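Local coordinates for protein post-proline cleaving enzyme (Rickettsia typhi, PDB 4HVT) that probably cleaves peptide bonds on the carboxyl side of proline residues, as a serine-type endopeptidase of the prolyl oligopeptidase family, at residues Y394-G400 against I412-N416; V419-I423 against I434-Y440; N446-K452 against Y464-K470. The contacts are given in a common frame with arbitrary orientation. Residue numbers count along the deposited sequence, not the author numbering.

Contact 1: residues Y394-G400 against I412-N416. With EDO (1,2-ethanediol), chain G.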
loop_
_atom_site.group_PDB
_atom_site.type_symbol
_atom_site.label_atom_id
_atom_site.label_comp_id
_atom_site.label_asym_id
_atom_site.label_seq_id
_atom_site.Cartn_x
_atom_site.Cartn_y
_atom_site.Cartn_z
ATOM N N TYR A 394 -21.497 5.018 10.781
ATOM C CA TYR A 394 -20.659 4.301 11.734
ATOM C C TYR A 394 -19.940 5.333 12.673
ATOM O O TYR A 394 -19.546 6.438 12.225
ATOM C CB TYR A 394 -19.597 3.521 10.944
ATOM C CG TYR A 394 -19.921 2.161 10.322
ATOM C CD1 TYR A 394 -20.852 2.023 9.293
ATOM C CD2 TYR A 394 -19.165 1.038 10.662
ATOM C CE1 TYR A 394 -21.091 0.778 8.689
ATOM C CE2 TYR A 394 -19.420 -0.214 10.089
ATOM C CZ TYR A 394 -20.366 -0.331 9.087
ATOM O OH TYR A 394 -20.594 -1.578 8.499
ATOM N N GLN A 395 -19.738 5.002 13.949
ATOM C CA GLN A 395 -18.764 5.742 14.773
ATOM C C GLN A 395 -17.340 5.435 14.308
ATOM O O GLN A 395 -17.063 4.326 13.870
ATOM C CB GLN A 395 -18.861 5.367 16.261
ATOM C CG GLN A 395 -20.170 5.782 16.919
ATOM C CD GLN A 395 -20.283 7.291 17.091
ATOM O OE1 GLN A 395 -21.260 7.913 16.653
ATOM N NE2 GLN A 395 -19.267 7.891 17.708
ATOM N N ASN A 396 -16.426 6.392 14.420
ATOM C CA ASN A 396 -15.047 6.155 13.959
ATOM C C ASN A 396 -14.989 5.564 12.526
ATOM O O ASN A 396 -14.165 4.723 12.178
ATOM C CB ASN A 396 -14.302 5.283 14.963
ATOM C CG ASN A 396 -13.734 6.094 16.128
ATOM O OD1 ASN A 396 -14.232 6.013 17.226
ATOM N ND2 ASN A 396 -12.721 6.917 15.861
ATOM N N ALA A 397 -15.823 6.116 11.677
ATOM C CA ALA A 397 -15.999 5.624 10.314
ATOM C C ALA A 397 -14.710 5.671 9.483
ATOM O O ALA A 397 -13.891 6.580 9.627
ATOM C CB ALA A 397 -17.062 6.437 9.611
ATOM N N ILE A 398 -14.524 4.620 8.681
ATOM C CA ILE A 398 -13.508 4.538 7.667
ATOM C C ILE A 398 -14.236 4.220 6.368
ATOM O O ILE A 398 -15.028 3.270 6.327
ATOM C CB ILE A 398 -12.533 3.376 8.012
ATOM C CG1 ILE A 398 -11.940 3.595 9.394
ATOM C CG2 ILE A 398 -11.509 3.159 6.913
ATOM C CD1 ILE A 398 -11.042 4.795 9.520
ATOM N N PHE A 399 -13.947 5.018 5.345
ATOM C CA PHE A 399 -14.633 5.098 4.059
ATOM C C PHE A 399 -13.759 4.671 2.905
ATOM O O PHE A 399 -12.594 5.046 2.811
ATOM C CB PHE A 399 -15.108 6.527 3.840
ATOM C CG PHE A 399 -15.869 6.762 2.561
ATOM C CD1 PHE A 399 -17.240 6.615 2.515
ATOM C CD2 PHE A 399 -15.204 7.230 1.426
ATOM C CE1 PHE A 399 -17.955 6.874 1.323
ATOM C CE2 PHE A 399 -15.888 7.519 0.264
ATOM C CZ PHE A 399 -17.268 7.328 0.195
ATOM N N GLY A 400 -14.349 3.905 1.987
ATOM C CA GLY A 400 -13.706 3.577 0.749
ATOM C C GLY A 400 -14.710 3.472 -0.353
ATOM O O GLY A 400 -15.944 3.355 -0.099
ATOM N N ILE A 412 -19.588 1.651 -2.384
ATOM C CA ILE A 412 -19.013 2.368 -1.237
ATOM C C ILE A 412 -18.825 1.334 -0.131
ATOM O O ILE A 412 -19.714 0.500 0.055
ATOM C CB ILE A 412 -19.965 3.513 -0.773
ATOM C CG1 ILE A 412 -19.756 4.842 -1.588
ATOM C CG2 ILE A 412 -19.726 3.885 0.667
ATOM C CD1 ILE A 412 -19.895 4.666 -3.022
ATOM N N THR A 413 -17.713 1.409 0.600
ATOM C CA THR A 413 -17.624 0.675 1.859
ATOM C C THR A 413 -17.583 1.639 3.037
ATOM O O THR A 413 -16.926 2.700 2.951
ATOM C CB THR A 413 -16.441 -0.293 1.903
ATOM O OG1 THR A 413 -15.192 0.409 1.703
ATOM C CG2 THR A 413 -16.617 -1.314 0.845
ATOM N N ILE A 414 -18.212 1.267 4.156
ATOM C CA ILE A 414 -18.055 1.984 5.422
ATOM C C ILE A 414 -17.845 0.896 6.486
ATOM O O ILE A 414 -18.511 -0.172 6.460
ATOM C CB ILE A 414 -19.231 2.902 5.813
ATOM C CG1 ILE A 414 -19.704 3.788 4.655
ATOM C CG2 ILE A 414 -18.880 3.810 6.968
ATOM C CD1 ILE A 414 -20.990 4.532 4.856
ATOM N N GLU A 415 -16.935 1.171 7.401
ATOM C CA GLU A 415 -16.544 0.231 8.451
ATOM C C GLU A 415 -15.944 1.006 9.615
ATOM O O GLU A 415 -15.732 2.241 9.542
ATOM C CB GLU A 415 -15.467 -0.731 7.942
ATOM C CG GLU A 415 -14.097 -0.076 7.694
ATOM C CD GLU A 415 -13.266 -0.940 6.800
ATOM O OE1 GLU A 415 -12.391 -1.693 7.281
ATOM O OE2 GLU A 415 -13.498 -0.913 5.556
ATOM N N ASN A 416 -15.656 0.267 10.702
ATOM C CA ASN A 416 -14.754 0.783 11.713
ATOM C C ASN A 416 -13.986 -0.389 12.285
ATOM O O ASN A 416 -14.096 -1.499 11.835
ATOM C CB ASN A 416 -15.476 1.689 12.764
ATOM C CG ASN A 416 -16.279 0.923 13.805
ATOM O OD1 ASN A 416 -15.983 -0.235 14.071
ATOM N ND2 ASN A 416 -17.295 1.581 14.427
HETATM C C1 EDO G . -12.753 -3.301 1.760
HETATM O O1 EDO G . -11.499 -2.819 1.291
HETATM C C2 EDO G . -12.961 -2.988 3.231
HETATM O O2 EDO G . -12.191 -1.856 3.599
HETATM O O HOH W 1 -14.342 1.275 4.278
#
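The ring of Tyr-394 lies flat on the opposing backbone, one face over Glu-415 N and Ile-414 C, with its CZ 3.2 Å from Ile-414 O and its CE2 3.3 Å from Glu-415 CA. A broad ring suits this shallow peptide surface, and its hydroxyl reaches past it to Pro-420 O and Thr-422 OG1. The knob of Ile-414 CG2 fills a hollow bordered by the Tyr-394 ring (CD1 at 3.5 Å) and the small side chain of Ala-397 (CB at 4.1 Å). Farther along the same face, Phe-399 in rotamer t sets CE1 3.5 Å from Ile-412 CG2 and CD1 4.3 Å from Ile-414 CG1. This is the inner hairpin of the last blade of the beta-propeller, with strand 398-402 at the blade's inner edge. Its antiparallel strands pair Ile-398 N with Glu-415 O (2.8 Å) and Thr-413 N with Gly-400 O (2.7 Å). On the other face Gly-400 makes a hollow beside Thr-413 OG1, which a beta carbon there would crowd. A water fills the notch nearby, bonded to Ile-398 O (2.9 Å), Thr-413 OG1 (2.8 Å) and Glu-415 OE2 (2.7 Å); Glu-415 OE2 also takes a bond from ethanediol O2 (2.5 Å). Where the chain turns, Asn-396 adopts left-handed helical angles, which asparagine tolerates well, and the amide of Asn-416 fills the bend, ND2 giving a 2.8 Å bond to Gln-395 O.

Contact 2: residues V419-I423 against I434-Y440; sequences VPPTI and IIRKALY
A classic beta bulge marks this meeting of the two outer strands in the last blade of the propeller. Ile-423, the most deeply covered residue, is extended (-103/130) and stands opposite both Ile-435 and Arg-436. Its carbonyl O accepts from Ile-435 N (2.9 Å) and Arg-436 N (3.1 Å), while Ile-423 N donates to Arg-436 O (2.9 Å). The doubling requires Ile-435 to leave the extended region (-114/-35) before Arg-436 returns to it (-145/136). The strands run antiparallel with Ile-423 and Arg-436 as a hydrogen-bonded pair, CA atoms 5.0 Å apart. The Ile-423 side chain (chi1 m, chi2 t) places CG2 3.7 Å from Ile-435 CG2 and CD1 4.1 Å from Arg-436 CD, its branched hydrocarbon filling the space beside the bulge. Arg-436 (chi1 m, chi2 t, chi3 p) packs through its aliphatic stem, and its guanidinium swings off to the backbone carbonyls of Tyr-105, Lys-107 and Asp-108, joining the last blade to the first. Thr-422 (m), its CA 4.9 Å from Lys-437 CA, presents CG2 3.6 Å from Arg-436 O, while its OG1 bonds to Tyr-394 OH. Pro-421, two residues before Ile-423, has no amide hydrogen to donate across, and the segments separate: Pro-420 (-61/153) and Pro-421 (-62/139) are polyproline-like, with Pro-420 CA 6.5 Å from Ala-438 CA. Pro-420 CB meets Ala-438 CB (3.9 Å) and Tyr-440 OH (3.5 Å), set by the prolines through chi1 p. A water spans the gap, accepting from Ala-438 N at 2.9 Å and donating to Pro-421 O at 2.8 Å.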
loop_
_atom_site.group_PDB
_atom_site.type_symbol
_atom_site.label_atom_id
_atom_site.label_comp_id
_atom_site.label_asym_id
_atom_site.label_seq_id
_atom_site.Cartn_x
_atom_site.Cartn_y
_atom_site.Cartn_z
ATOM N N VAL A 419 -16.521 -3.011 13.654
ATOM C CA VAL A 419 -17.770 -3.257 12.938
ATOM C C VAL A 419 -17.427 -3.652 11.493
ATOM O O VAL A 419 -16.799 -2.873 10.802
ATOM C CB VAL A 419 -18.712 -2.019 12.964
ATOM C CG1 VAL A 419 -19.981 -2.369 12.207
ATOM C CG2 VAL A 419 -19.022 -1.594 14.408
ATOM N N PRO A 420 -17.827 -4.863 11.036
ATOM C CA PRO A 420 -17.419 -5.276 9.711
ATOM C C PRO A 420 -17.940 -4.312 8.626
ATOM O O PRO A 420 -18.988 -3.681 8.804
ATOM C CB PRO A 420 -18.057 -6.663 9.527
ATOM C CG PRO A 420 -18.218 -7.178 10.902
ATOM C CD PRO A 420 -18.481 -5.971 11.762
ATOM N N PRO A 421 -17.208 -4.239 7.512
ATOM C CA PRO A 421 -17.604 -3.348 6.435
ATOM C C PRO A 421 -18.944 -3.722 5.866
ATOM O O PRO A 421 -19.302 -4.933 5.759
ATOM C CB PRO A 421 -16.514 -3.515 5.380
ATOM C CG PRO A 421 -15.334 -4.061 6.168
ATOM C CD PRO A 421 -15.945 -4.931 7.229
ATOM N N THR A 422 -19.732 -2.681 5.584
ATOM C CA THR A 422 -20.953 -2.799 4.794
ATOM C C THR A 422 -20.666 -2.229 3.416
ATOM O O THR A 422 -19.954 -1.206 3.282
ATOM C CB THR A 422 -22.116 -2.034 5.425
ATOM O OG1 THR A 422 -22.461 -2.607 6.694
ATOM C CG2 THR A 422 -23.397 -2.076 4.539
ATOM N N ILE A 423 -21.195 -2.885 2.381
ATOM C CA ILE A 423 -21.054 -2.358 0.983
ATOM C C ILE A 423 -22.379 -1.735 0.602
ATOM O O ILE A 423 -23.465 -2.343 0.795
ATOM C CB ILE A 423 -20.735 -3.445 -0.043
ATOM C CG1 ILE A 423 -19.549 -4.314 0.429
ATOM C CG2 ILE A 423 -20.449 -2.822 -1.433
ATOM C CD1 ILE A 423 -19.148 -5.402 -0.552
ATOM N N ILE A 434 -27.953 0.014 1.021
ATOM C CA ILE A 434 -27.163 -1.156 1.378
ATOM C C ILE A 434 -27.262 -2.205 0.268
ATOM O O ILE A 434 -28.380 -2.517 -0.170
ATOM C CB ILE A 434 -27.657 -1.816 2.700
ATOM C CG1 ILE A 434 -27.326 -0.914 3.881
ATOM C CG2 ILE A 434 -27.018 -3.178 2.843
ATOM C CD1 ILE A 434 -28.179 -1.110 5.101
ATOM N N ILE A 435 -26.122 -2.765 -0.181
ATOM C CA ILE A 435 -26.148 -3.891 -1.131
ATOM C C ILE A 435 -25.610 -5.221 -0.555
ATOM O O ILE A 435 -26.170 -6.298 -0.874
ATOM C CB ILE A 435 -25.519 -3.514 -2.482
ATOM C CG1 ILE A 435 -25.836 -4.559 -3.580
ATOM C CG2 ILE A 435 -24.012 -3.298 -2.393
ATOM C CD1 ILE A 435 -25.578 -4.046 -4.997
ATOM N N ARG A 436 -24.611 -5.160 0.315
ATOM C CA ARG A 436 -24.116 -6.354 0.992
ATOM C C ARG A 436 -23.674 -6.064 2.418
ATOM O O ARG A 436 -22.972 -5.094 2.681
ATOM C CB ARG A 436 -22.904 -7.000 0.293
ATOM C CG ARG A 436 -23.087 -7.499 -1.126
ATOM C CD ARG A 436 -21.882 -8.306 -1.582
ATOM N NE ARG A 436 -21.784 -9.604 -0.871
ATOM C CZ ARG A 436 -22.472 -10.707 -1.177
ATOM N NH1 ARG A 436 -23.292 -10.723 -2.209
ATOM N NH2 ARG A 436 -22.379 -11.815 -0.434
ATOM N N LYS A 437 -24.076 -6.950 3.321
ATOM C CA LYS A 437 -23.448 -7.028 4.630
ATOM C C LYS A 437 -22.517 -8.228 4.714
ATOM O O LYS A 437 -22.622 -9.173 3.933
ATOM C CB LYS A 437 -24.501 -7.098 5.719
ATOM C CG LYS A 437 -25.259 -5.773 5.780
ATOM C CD LYS A 437 -25.777 -5.485 7.146
ATOM C CE LYS A 437 -26.668 -4.261 7.123
ATOM N NZ LYS A 437 -27.669 -4.314 8.238
ATOM N N ALA A 438 -21.644 -8.226 5.717
ATOM C CA ALA A 438 -20.795 -9.380 5.955
ATOM C C ALA A 438 -21.636 -10.634 6.179
ATOM O O ALA A 438 -22.648 -10.586 6.891
ATOM C CB ALA A 438 -19.901 -9.157 7.171
ATOM N N LEU A 439 -21.226 -11.742 5.588
ATOM C CA LEU A 439 -21.919 -13.007 5.811
ATOM C C LEU A 439 -21.324 -13.761 6.997
ATOM O O LEU A 439 -21.925 -14.678 7.527
ATOM C CB LEU A 439 -21.837 -13.907 4.594
ATOM C CG LEU A 439 -22.445 -13.378 3.313
ATOM C CD1 LEU A 439 -22.207 -14.338 2.161
ATOM C CD2 LEU A 439 -23.911 -13.129 3.522
ATOM N N TYR A 440 -20.135 -13.369 7.400
ATOM C CA TYR A 440 -19.520 -13.923 8.580
ATOM C C TYR A 440 -19.994 -13.191 9.817
ATOM O O TYR A 440 -20.511 -12.100 9.737
ATOM C CB TYR A 440 -18.000 -13.847 8.479
ATOM C CG TYR A 440 -17.437 -12.467 8.322
ATOM C CD1 TYR A 440 -17.197 -11.660 9.421
ATOM C CD2 TYR A 440 -17.121 -11.953 7.052
ATOM C CE1 TYR A 440 -16.656 -10.376 9.264
ATOM C CE2 TYR A 440 -16.601 -10.689 6.913
ATOM C CZ TYR A 440 -16.361 -9.908 8.016
ATOM O OH TYR A 440 -15.801 -8.651 7.776
HETATM O O HOH W 2 -21.541 -5.762 7.258
#

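Contact 3: residues N446-K452 against Y464-K470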
loop_
_atom_site.group_PDB
_atom_site.type_symbol
_atom_site.label_atom_id
_atom_site.label_comp_id
_atom_site.label_asym_id
_atom_site.label_seq_id
_atom_site.Cartn_x
_atom_site.Cartn_y
_atom_site.Cartn_z
ATOM N N ASN A 446 -19.479 -6.986 21.879
ATOM C CA ASN A 446 -18.616 -7.608 22.886
ATOM C C ASN A 446 -17.271 -6.899 22.963
ATOM O O ASN A 446 -16.449 -7.307 23.778
ATOM C CB ASN A 446 -18.311 -9.080 22.582
ATOM C CG ASN A 446 -19.472 -9.971 22.801
ATOM O OD1 ASN A 446 -20.430 -9.590 23.464
ATOM N ND2 ASN A 446 -19.393 -11.204 22.271
ATOM N N TYR A 447 -17.062 -5.884 22.093
ATOM C CA TYR A 447 -15.775 -5.140 22.018
ATOM C C TYR A 447 -15.887 -3.623 22.236
ATOM O O TYR A 447 -16.959 -3.020 22.124
ATOM C CB TYR A 447 -15.126 -5.449 20.676
ATOM C CG TYR A 447 -14.976 -6.911 20.484
ATOM C CD1 TYR A 447 -13.854 -7.590 20.978
ATOM C CD2 TYR A 447 -15.990 -7.659 19.889
ATOM C CE1 TYR A 447 -13.743 -8.976 20.868
ATOM C CE2 TYR A 447 -15.889 -9.046 19.767
ATOM C CZ TYR A 447 -14.767 -9.700 20.238
ATOM O OH TYR A 447 -14.711 -11.074 20.117
ATOM N N VAL A 448 -14.755 -3.012 22.550
ATOM C CA VAL A 448 -14.665 -1.577 22.717
ATOM C C VAL A 448 -13.591 -1.071 21.773
ATOM O O VAL A 448 -12.525 -1.678 21.669
ATOM C CB VAL A 448 -14.266 -1.193 24.156
ATOM C CG1 VAL A 448 -14.177 0.331 24.274
ATOM C CG2 VAL A 448 -15.274 -1.734 25.147
ATOM N N LEU A 449 -13.896 0.045 21.138
ATOM C CA LEU A 449 -12.988 0.804 20.300
ATOM C C LEU A 449 -12.868 2.183 20.939
ATOM O O LEU A 449 -13.876 2.949 21.005
ATOM C CB LEU A 449 -13.544 0.910 18.876
ATOM C CG LEU A 449 -12.831 1.925 17.965
ATOM C CD1 LEU A 449 -11.333 1.600 17.871
ATOM C CD2 LEU A 449 -13.463 1.988 16.595
ATOM N N GLU A 450 -11.655 2.525 21.409
ATOM C CA GLU A 450 -11.421 3.846 21.961
ATOM C C GLU A 450 -10.378 4.599 21.143
ATOM O O GLU A 450 -9.304 4.062 20.846
ATOM C CB GLU A 450 -10.922 3.770 23.389
ATOM C CG GLU A 450 -11.929 3.525 24.464
ATOM C CD GLU A 450 -11.241 3.623 25.811
ATOM O OE1 GLU A 450 -11.094 2.581 26.472
ATOM O OE2 GLU A 450 -10.761 4.740 26.146
ATOM N N GLN A 451 -10.659 5.861 20.872
ATOM C CA GLN A 451 -9.646 6.755 20.281
ATOM C C GLN A 451 -9.064 7.603 21.370
ATOM O O GLN A 451 -9.789 8.286 22.094
ATOM C CB GLN A 451 -10.259 7.611 19.173
ATOM C CG GLN A 451 -9.256 8.548 18.573
ATOM C CD GLN A 451 -9.780 9.282 17.367
ATOM O OE1 GLN A 451 -10.908 9.018 16.878
ATOM N NE2 GLN A 451 -8.978 10.236 16.891
ATOM N N LYS A 452 -7.776 7.450 21.594
ATOM C CA LYS A 452 -7.084 8.068 22.663
ATOM C C LYS A 452 -5.893 8.886 22.139
ATOM O O LYS A 452 -5.636 8.918 20.936
ATOM C CB LYS A 452 -6.631 6.945 23.627
ATOM C CG LYS A 452 -7.778 6.212 24.328
ATOM C CD LYS A 452 -7.299 5.016 25.126
ATOM C CE LYS A 452 -6.665 5.425 26.447
ATOM N NZ LYS A 452 -7.676 5.476 27.533
ATOM N N TYR A 464 -3.939 7.388 19.137
ATOM C CA TYR A 464 -3.906 5.967 18.988
ATOM C C TYR A 464 -5.300 5.358 19.198
ATOM O O TYR A 464 -6.159 5.941 19.867
ATOM C CB TYR A 464 -2.875 5.295 19.910
ATOM C CG TYR A 464 -3.086 5.364 21.409
ATOM C CD1 TYR A 464 -2.633 6.466 22.157
ATOM C CD2 TYR A 464 -3.658 4.324 22.085
ATOM C CE1 TYR A 464 -2.759 6.529 23.549
ATOM C CE2 TYR A 464 -3.782 4.372 23.464
ATOM C CZ TYR A 464 -3.321 5.462 24.203
ATOM O OH TYR A 464 -3.537 5.448 25.597
ATOM N N PHE A 465 -5.482 4.206 18.578
ATOM C CA PHE A 465 -6.697 3.412 18.591
ATOM C C PHE A 465 -6.503 2.134 19.395
ATOM O O PHE A 465 -5.569 1.329 19.149
ATOM C CB PHE A 465 -7.167 3.144 17.183
ATOM C CG PHE A 465 -7.606 4.385 16.490
ATOM C CD1 PHE A 465 -8.908 4.830 16.586
ATOM C CD2 PHE A 465 -6.699 5.149 15.790
ATOM C CE1 PHE A 465 -9.312 6.021 15.956
ATOM C CE2 PHE A 465 -7.047 6.329 15.206
ATOM C CZ PHE A 465 -8.382 6.767 15.228
ATOM N N LEU A 466 -7.371 1.979 20.388
ATOM C CA LEU A 466 -7.290 0.899 21.318
ATOM C C LEU A 466 -8.555 0.026 21.159
ATOM O O LEU A 466 -9.678 0.557 21.226
ATOM C CB LEU A 466 -7.263 1.491 22.717
ATOM C CG LEU A 466 -7.388 0.514 23.864
ATOM C CD1 LEU A 466 -6.225 -0.464 23.999
ATOM C CD2 LEU A 466 -7.563 1.306 25.168
ATOM N N VAL A 467 -8.385 -1.281 20.932
ATOM C CA VAL A 467 -9.502 -2.225 20.776
ATOM C C VAL A 467 -9.300 -3.385 21.761
ATOM O O VAL A 467 -8.200 -3.962 21.865
ATOM C CB VAL A 467 -9.577 -2.810 19.356
ATOM C CG1 VAL A 467 -10.637 -3.915 19.239
ATOM C CG2 VAL A 467 -9.913 -1.705 18.385
ATOM N N TYR A 468 -10.349 -3.717 22.507
ATOM C CA TYR A 468 -10.261 -4.791 23.485
ATOM C C TYR A 468 -11.614 -5.464 23.651
ATOM O O TYR A 468 -12.675 -4.972 23.190
ATOM C CB TYR A 468 -9.710 -4.321 24.859
ATOM C CG TYR A 468 -10.487 -3.229 25.549
ATOM C CD1 TYR A 468 -10.186 -1.874 25.351
ATOM C CD2 TYR A 468 -11.500 -3.549 26.438
ATOM C CE1 TYR A 468 -10.902 -0.882 26.032
ATOM C CE2 TYR A 468 -12.203 -2.567 27.097
ATOM C CZ TYR A 468 -11.883 -1.239 26.903
ATOM O OH TYR A 468 -12.663 -0.294 27.558
ATOM N N LYS A 469 -11.564 -6.622 24.278
ATOM C CA LYS A 469 -12.813 -7.366 24.546
ATOM C C LYS A 469 -13.451 -6.894 25.860
ATOM O O LYS A 469 -12.770 -6.729 26.855
ATOM C CB LYS A 469 -12.488 -8.857 24.573
ATOM C CG LYS A 469 -13.701 -9.763 24.427
ATOM C CD LYS A 469 -13.279 -11.228 24.507
ATOM C CE LYS A 469 -14.447 -12.197 24.346
ATOM N NZ LYS A 469 -13.990 -13.557 23.911
ATOM N N LYS A 470 -14.759 -6.657 25.884
ATOM C CA LYS A 470 -15.396 -6.217 27.121
ATOM C C LYS A 470 -15.187 -7.263 28.210
ATOM O O LYS A 470 -15.242 -8.486 27.970
ATOM C CB LYS A 470 -16.872 -5.960 26.923
ATOM C CG LYS A 470 -17.166 -4.652 26.226
ATOM C CD LYS A 470 -18.635 -4.446 25.979
ATOM C CE LYS A 470 -18.871 -3.298 25.017
ATOM N NZ LYS A 470 -20.323 -3.016 24.914
#
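This antiparallel hairpin forms the first two strands of the alpha/beta-hydrolase sheet, with 447-455 at its edge. Backbone bonds hold the register, such as Glu-450 N to Leu-466 O at 2.8 Å; side chains alternate between the two faces, and their rotamers set how they pack. Tyr-464 and Tyr-468 both take chi1 p, which swings each ring across its strand neighbour: Lys-452 CB sits over the Tyr-464 face, 3.8 Å from the centroid, and Val-448 CB over that of Tyr-468, 3.9 Å away, both CH-pi contacts. Beta-branched Val-448 (t) favours strand geometry and offers a compact knob to the ring. Lys-452 bends at chi3 and chi4 (both p), so that its CD meets CD2 of Leu-466, which lies between the two tyrosines, at 3.7 Å and its NZ makes a long 3.5 Å salt bridge to Glu-450 OE2. On the opposite face, Phe-465 (m) turns its ring edge to Leu-449 CD1 (4.2 Å). Leu-449 (chi1 t, chi2 p) also brings CD1 to within 3.6 Å of Val-467 CG2.

Followed from the N terminus, the three contacts come in series; none nests in or crosses another. Contact 1 closes the loop 401-411, contact 2 the loop 424-433 and contact 3 the loop 453-463. The first two share one sheet, since strands 410-415 and 422-426 are neighbours in it, and Tyr-394 reaches directly into segment 419-423. After segment 434-440 the chain leaves the last blade for the hydrolase domain, where contact 3 begins the sheet. Across the domain junction Asn-396 ND2 meets Gln-451 OE1 in a probable hydrogen bond of 3.0 Å, tying contact 1 to contact 3. Contacts 2 and 3 do not touch, their nearest atoms being about 7 Å apart.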